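PDB 5NCR: tyrosine phosphatase, which removes phosphate from protein tyrosine residues as a homodimeric dual-specificity-family phosphatase of Orf virus, and probably from serine too. Local coordinates for residues T139-Y151 against F167-S179. The protein carries 2 engineered substitutions. Numbering follows the deposited sequence.
Sequences TQPARFVYFLKTY and FRYQLIKMFVCDS
Arg143 and Gln140 reach from the start of helix 140-158 to carbonyls at the C-terminal end of helix 165-177. The Arg143 guanidinium grips Val176 O side-on through two hydrogen bonds, NE at 3.1 Å and NH2 at 3.0 Å, both from the same face of the carbonyl plane. A bend at chi3 (-53°) turns the group there, one face over Gln140 CA and the other partly beneath CA of the poorly ordered Ser179. NH1 bonds to Met138 O, while NH2 also donates to a water near Ser179 OG. Gln140 stretches alongside, its NE2 hydrogen-bonded to Cys177 O at 2.9 Å, on a lone pair and in the plane of both groups. All three bonds are bent, to about 140° at the hydrogen. The helix widens into a pi-type turn at 173-177, which includes both acceptor residues; there Val176 N and Cys177 N both bond to Ile172 O.

These are the last two helices of the dual-specificity phosphatase fold, their short segments crossing at 137° with axes 8.7 Å apart. Knobs-into-holes packing joins them: Val176 sits among Gln140, Arg143, Phe144 and Phe147, and Phe147 among Arg168, Leu171, Ile172 and Val176. Ile172 CG1 makes a CH-pi contact over one Phe147 ring face, 3.8 Å from its centroid, whereas Leu171 CB meets the ring edge. Val176 CG2 lies 3.7 Å from Phe147 CB.

Farther along, Arg168 CD lies 3.5 Å from Tyr151 CE1, and the Arg168 guanidinium hydrogen-bonds to Thr16 OG1 and Leu13 O.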
loop_
_atom_site.group_PDB
_atom_site.type_symbol
_atom_site.label_atom_id
_atom_site.label_comp_id
_atom_site.label_asym_id
_atom_site.label_seq_id
_atom_site.Cartn_x
_atom_site.Cartn_y
_atom_site.Cartn_z
ATOM N N THR B 139 -8.518 12.646 -5.444
ATOM C CA THR B 139 -7.093 12.886 -5.774
ATOM C C THR B 139 -6.376 11.595 -6.130
ATOM O O THR B 139 -6.920 10.528 -5.870
ATOM C CB THR B 139 -6.363 13.604 -4.635
ATOM O OG1 THR B 139 -6.275 12.717 -3.515
ATOM C CG2 THR B 139 -7.015 14.917 -4.263
ATOM N N GLN B 140 -5.169 11.694 -6.737
ATOM C CA GLN B 140 -4.378 10.518 -7.108
ATOM C C GLN B 140 -4.034 9.663 -5.857
ATOM O O GLN B 140 -4.346 8.481 -5.908
ATOM C CB GLN B 140 -3.157 10.896 -7.946
ATOM C CG GLN B 140 -2.424 9.712 -8.557
ATOM C CD GLN B 140 -1.243 10.182 -9.360
ATOM O OE1 GLN B 140 -0.246 10.658 -8.802
ATOM N NE2 GLN B 140 -1.341 10.098 -10.690
ATOM N N PRO B 141 -3.523 10.226 -4.714
ATOM C CA PRO B 141 -3.333 9.382 -3.505
ATOM C C PRO B 141 -4.654 8.754 -3.017
ATOM O O PRO B 141 -4.641 7.612 -2.555
ATOM C CB PRO B 141 -2.788 10.354 -2.455
ATOM C CG PRO B 141 -2.407 11.558 -3.166
ATOM C CD PRO B 141 -3.126 11.635 -4.446
ATOM N N ALA B 142 -5.783 9.508 -3.079
ATOM C CA ALA B 142 -7.102 8.995 -2.671
ATOM C C ALA B 142 -7.521 7.810 -3.564
ATOM O O ALA B 142 -7.934 6.783 -3.032
ATOM C CB ALA B 142 -8.145 10.096 -2.695
ATOM N N ARG B 143 -7.300 7.922 -4.889
ATOM C CA ARG B 143 -7.563 6.884 -5.873
ATOM C C ARG B 143 -6.687 5.671 -5.567
ATOM O O ARG B 143 -7.183 4.555 -5.638
ATOM C CB ARG B 143 -7.356 7.370 -7.336
ATOM C CG ARG B 143 -8.369 8.430 -7.751
ATOM C CD ARG B 143 -8.431 8.756 -9.226
ATOM N NE ARG B 143 -7.142 9.114 -9.820
ATOM C CZ ARG B 143 -6.670 10.351 -9.940
ATOM N NH1 ARG B 143 -7.336 11.372 -9.431
ATOM N NH2 ARG B 143 -5.499 10.568 -10.525
ATOM N N PHE B 144 -5.401 5.916 -5.210
ATOM C CA PHE B 144 -4.396 4.901 -4.872
ATOM C C PHE B 144 -4.857 4.051 -3.696
ATOM O O PHE B 144 -4.847 2.828 -3.774
ATOM C CB PHE B 144 -3.016 5.583 -4.597
ATOM C CG PHE B 144 -1.887 4.665 -4.154
ATOM C CD1 PHE B 144 -1.934 4.015 -2.923
ATOM C CD2 PHE B 144 -0.762 4.479 -4.956
ATOM C CE1 PHE B 144 -0.892 3.173 -2.514
ATOM C CE2 PHE B 144 0.290 3.657 -4.533
ATOM C CZ PHE B 144 0.215 3.008 -3.322
ATOM N N VAL B 145 -5.258 4.705 -2.613
ATOM C CA VAL B 145 -5.715 4.068 -1.380
ATOM C C VAL B 145 -7.086 3.368 -1.608
ATOM O O VAL B 145 -7.314 2.287 -1.073
ATOM C CB VAL B 145 -5.754 5.092 -0.216
ATOM C CG1 VAL B 145 -6.466 4.509 1.003
ATOM C CG2 VAL B 145 -4.341 5.549 0.158
ATOM N N TYR B 146 -7.981 3.991 -2.381
ATOM C CA TYR B 146 -9.278 3.391 -2.652
ATOM C C TYR B 146 -9.085 2.098 -3.444
ATOM O O TYR B 146 -9.762 1.128 -3.155
ATOM C CB TYR B 146 -10.249 4.360 -3.357
ATOM C CG TYR B 146 -11.622 3.748 -3.575
ATOM C CD1 TYR B 146 -12.575 3.735 -2.554
ATOM C CD2 TYR B 146 -11.935 3.093 -4.765
ATOM C CE1 TYR B 146 -13.816 3.107 -2.727
ATOM C CE2 TYR B 146 -13.163 2.452 -4.941
ATOM C CZ TYR B 146 -14.099 2.460 -3.919
ATOM O OH TYR B 146 -15.306 1.830 -4.125
ATOM N N PHE B 147 -8.144 2.089 -4.431
ATOM C CA PHE B 147 -7.872 0.917 -5.252
ATOM C C PHE B 147 -7.365 -0.203 -4.327
ATOM O O PHE B 147 -7.818 -1.334 -4.420
ATOM C CB PHE B 147 -6.816 1.236 -6.317
ATOM C CG PHE B 147 -6.630 0.127 -7.341
ATOM C CD1 PHE B 147 -5.892 -1.020 -7.030
ATOM C CD2 PHE B 147 -7.124 0.265 -8.635
ATOM C CE1 PHE B 147 -5.702 -2.032 -7.984
ATOM C CE2 PHE B 147 -6.987 -0.770 -9.569
ATOM C CZ PHE B 147 -6.250 -1.898 -9.250
ATOM N N LEU B 148 -6.431 0.136 -3.450
ATOM C CA LEU B 148 -5.840 -0.754 -2.475
ATOM C C LEU B 148 -6.898 -1.403 -1.554
ATOM O O LEU B 148 -6.962 -2.631 -1.480
ATOM C CB LEU B 148 -4.789 0.009 -1.654
ATOM C CG LEU B 148 -4.097 -0.756 -0.560
ATOM C CD1 LEU B 148 -3.353 -1.996 -1.105
ATOM C CD2 LEU B 148 -3.192 0.141 0.198
ATOM N N LYS B 149 -7.718 -0.581 -0.891
ATOM C CA LYS B 149 -8.757 -1.001 0.048
ATOM C C LYS B 149 -9.794 -1.884 -0.680
ATOM O O LYS B 149 -10.125 -2.941 -0.170
ATOM C CB LYS B 149 -9.399 0.242 0.682
ATOM C CG LYS B 149 -10.522 0.007 1.685
ATOM C CD LYS B 149 -10.899 1.340 2.377
ATOM C CE LYS B 149 -12.370 1.502 2.701
ATOM N NZ LYS B 149 -12.736 0.834 3.973
ATOM N N THR B 150 -10.237 -1.476 -1.875
ATOM C CA THR B 150 -11.246 -2.167 -2.670
ATOM C C THR B 150 -10.731 -3.515 -3.172
ATOM O O THR B 150 -11.471 -4.485 -3.152
ATOM C CB THR B 150 -11.724 -1.257 -3.811
ATOM O OG1 THR B 150 -12.163 -0.034 -3.221
ATOM C CG2 THR B 150 -12.837 -1.871 -4.629
ATOM N N TYR B 151 -9.472 -3.558 -3.618
ATOM C CA TYR B 151 -8.831 -4.774 -4.097
ATOM C C TYR B 151 -8.839 -5.844 -2.974
ATOM O O TYR B 151 -9.214 -6.991 -3.225
ATOM C CB TYR B 151 -7.383 -4.484 -4.539
ATOM C CG TYR B 151 -6.700 -5.757 -4.962
ATOM C CD1 TYR B 151 -6.966 -6.330 -6.198
ATOM C CD2 TYR B 151 -5.890 -6.461 -4.075
ATOM C CE1 TYR B 151 -6.413 -7.554 -6.561
ATOM C CE2 TYR B 151 -5.324 -7.682 -4.430
ATOM C CZ TYR B 151 -5.600 -8.229 -5.668
ATOM O OH TYR B 151 -5.034 -9.418 -6.040
ATOM N N PHE B 167 -3.017 -7.214 -15.855
ATOM C CA PHE B 167 -4.344 -6.613 -15.820
ATOM C C PHE B 167 -4.422 -5.618 -14.678
ATOM O O PHE B 167 -4.979 -4.538 -14.859
ATOM C CB PHE B 167 -5.428 -7.700 -15.609
ATOM C CG PHE B 167 -5.682 -8.676 -16.740
ATOM C CD1 PHE B 167 -4.998 -8.559 -17.958
ATOM C CD2 PHE B 167 -6.619 -9.699 -16.601
ATOM C CE1 PHE B 167 -5.226 -9.471 -18.997
ATOM C CE2 PHE B 167 -6.844 -10.609 -17.644
ATOM C CZ PHE B 167 -6.153 -10.483 -18.835
ATOM N N ARG B 168 -3.920 -6.006 -13.489
ATOM C CA ARG B 168 -3.958 -5.153 -12.304
ATOM C C ARG B 168 -3.157 -3.879 -12.559
ATOM O O ARG B 168 -3.621 -2.816 -12.182
ATOM C CB ARG B 168 -3.457 -5.902 -11.066
ATOM C CG ARG B 168 -4.097 -5.427 -9.753
ATOM C CD ARG B 168 -3.837 -6.383 -8.591
ATOM N NE ARG B 168 -2.415 -6.500 -8.306
ATOM C CZ ARG B 168 -1.663 -7.547 -8.607
ATOM N NH1 ARG B 168 -2.196 -8.605 -9.201
ATOM N NH2 ARG B 168 -0.374 -7.551 -8.302
ATOM N N TYR B 169 -1.997 -3.974 -13.239
ATOM C CA TYR B 169 -1.177 -2.812 -13.551
ATOM C C TYR B 169 -1.938 -1.905 -14.530
ATOM O O TYR B 169 -1.998 -0.697 -14.311
ATOM C CB TYR B 169 0.188 -3.228 -14.147
ATOM C CG TYR B 169 1.063 -2.054 -14.544
ATOM C CD1 TYR B 169 1.788 -1.345 -13.590
ATOM C CD2 TYR B 169 1.172 -1.663 -15.875
ATOM C CE1 TYR B 169 2.615 -0.278 -13.953
ATOM C CE2 TYR B 169 1.993 -0.597 -16.250
ATOM C CZ TYR B 169 2.708 0.098 -15.284
ATOM O OH TYR B 169 3.527 1.144 -15.645
ATOM N N GLN B 170 -2.549 -2.490 -15.590
ATOM C CA GLN B 170 -3.325 -1.716 -16.570
ATOM C C GLN B 170 -4.491 -0.958 -15.895
ATOM O O GLN B 170 -4.770 0.176 -16.264
ATOM C CB GLN B 170 -3.858 -2.601 -17.692
ATOM C CG GLN B 170 -2.766 -3.091 -18.633
ATOM C CD GLN B 170 -3.379 -3.930 -19.729
ATOM O OE1 GLN B 170 -3.982 -3.428 -20.671
ATOM N NE2 GLN B 170 -3.245 -5.216 -19.641
ATOM N N LEU B 171 -5.131 -1.576 -14.901
ATOM C CA LEU B 171 -6.215 -0.964 -14.120
ATOM C C LEU B 171 -5.682 0.155 -13.226
ATOM O O LEU B 171 -6.291 1.215 -13.140
ATOM C CB LEU B 171 -6.954 -2.025 -13.290
ATOM C CG LEU B 171 -7.795 -3.033 -14.085
ATOM C CD1 LEU B 171 -8.179 -4.197 -13.229
ATOM C CD2 LEU B 171 -9.056 -2.404 -14.625
ATOM N N ILE B 172 -4.523 -0.062 -12.596
ATOM C CA ILE B 172 -3.861 0.974 -11.780
ATOM C C ILE B 172 -3.585 2.173 -12.680
ATOM O O ILE B 172 -3.958 3.273 -12.317
ATOM C CB ILE B 172 -2.609 0.446 -11.040
ATOM C CG1 ILE B 172 -3.019 -0.582 -9.953
ATOM C CG2 ILE B 172 -1.749 1.599 -10.433
ATOM C CD1 ILE B 172 -1.925 -1.535 -9.505
ATOM N N LYS B 173 -2.978 1.957 -13.856
ATOM C CA LYS B 173 -2.648 3.036 -14.814
ATOM C C LYS B 173 -3.877 3.853 -15.199
ATOM O O LYS B 173 -3.861 5.082 -15.145
ATOM C CB LYS B 173 -2.006 2.486 -16.098
ATOM C CG LYS B 173 -0.569 2.002 -15.978
ATOM C CD LYS B 173 0.471 3.084 -15.753
ATOM C CE LYS B 173 0.980 3.774 -17.005
ATOM N NZ LYS B 173 2.066 4.728 -16.661
ATOM N N MET B 174 -4.946 3.159 -15.550
ATOM C CA MET B 174 -6.195 3.763 -15.974
ATOM C C MET B 174 -6.970 4.505 -14.863
ATOM O O MET B 174 -7.451 5.601 -15.116
ATOM C CB MET B 174 -7.051 2.664 -16.630
ATOM C CG MET B 174 -8.414 3.089 -17.083
ATOM S SD MET B 174 -9.022 1.900 -18.313
ATOM C CE MET B 174 -8.226 2.606 -19.802
ATOM N N PHE B 175 -7.138 3.899 -13.678
ATOM C CA PHE B 175 -8.003 4.459 -12.633
ATOM C C PHE B 175 -7.278 5.123 -11.466
ATOM O O PHE B 175 -7.904 5.847 -10.676
ATOM C CB PHE B 175 -8.993 3.409 -12.114
ATOM C CG PHE B 175 -9.936 2.893 -13.175
ATOM C CD1 PHE B 175 -11.022 3.659 -13.599
ATOM C CD2 PHE B 175 -9.745 1.641 -13.746
ATOM C CE1 PHE B 175 -11.896 3.183 -14.586
ATOM C CE2 PHE B 175 -10.624 1.161 -14.729
ATOM C CZ PHE B 175 -11.714 1.919 -15.116
ATOM N N VAL B 176 -5.973 4.949 -11.382
ATOM C CA VAL B 176 -5.220 5.598 -10.299
ATOM C C VAL B 176 -4.336 6.677 -10.856
ATOM O O VAL B 176 -4.418 7.809 -10.404
ATOM C CB VAL B 176 -4.461 4.609 -9.374
ATOM C CG1 VAL B 176 -3.540 5.342 -8.380
ATOM C CG2 VAL B 176 -5.436 3.683 -8.664
ATOM N N CYS B 177 -3.495 6.329 -11.833
ATOM C CA CYS B 177 -2.564 7.265 -12.448
ATOM C C CYS B 177 -3.257 8.334 -13.275
ATOM O O CYS B 177 -3.030 9.525 -13.026
ATOM C CB CYS B 177 -1.512 6.524 -13.263
ATOM S SG CYS B 177 -0.528 5.360 -12.295
ATOM N N ASP B 178 -4.079 7.922 -14.251
ATOM C CA ASP B 178 -4.809 8.856 -15.111
ATOM C C ASP B 178 -5.922 9.543 -14.307
ATOM O O ASP B 178 -6.521 8.910 -13.430
ATOM C CB ASP B 178 -5.370 8.144 -16.361
ATOM C CG ASP B 178 -4.357 7.402 -17.232
ATOM O OD1 ASP B 178 -3.133 7.579 -17.014
ATOM O OD2 ASP B 178 -4.793 6.646 -18.140
ATOM N N SER B 179 -6.135 10.845 -14.539
ATOM C CA SER B 179 -7.135 11.641 -13.817
ATOM C C SER B 179 -8.586 11.305 -14.185
ATOM O O SER B 179 -8.850 10.727 -15.241
ATOM C CB SER B 179 -6.853 13.131 -13.982
ATOM O OG SER B 179 -5.584 13.471 -13.442
HETATM O O HOH W 1 -4.676 13.635 -10.724
#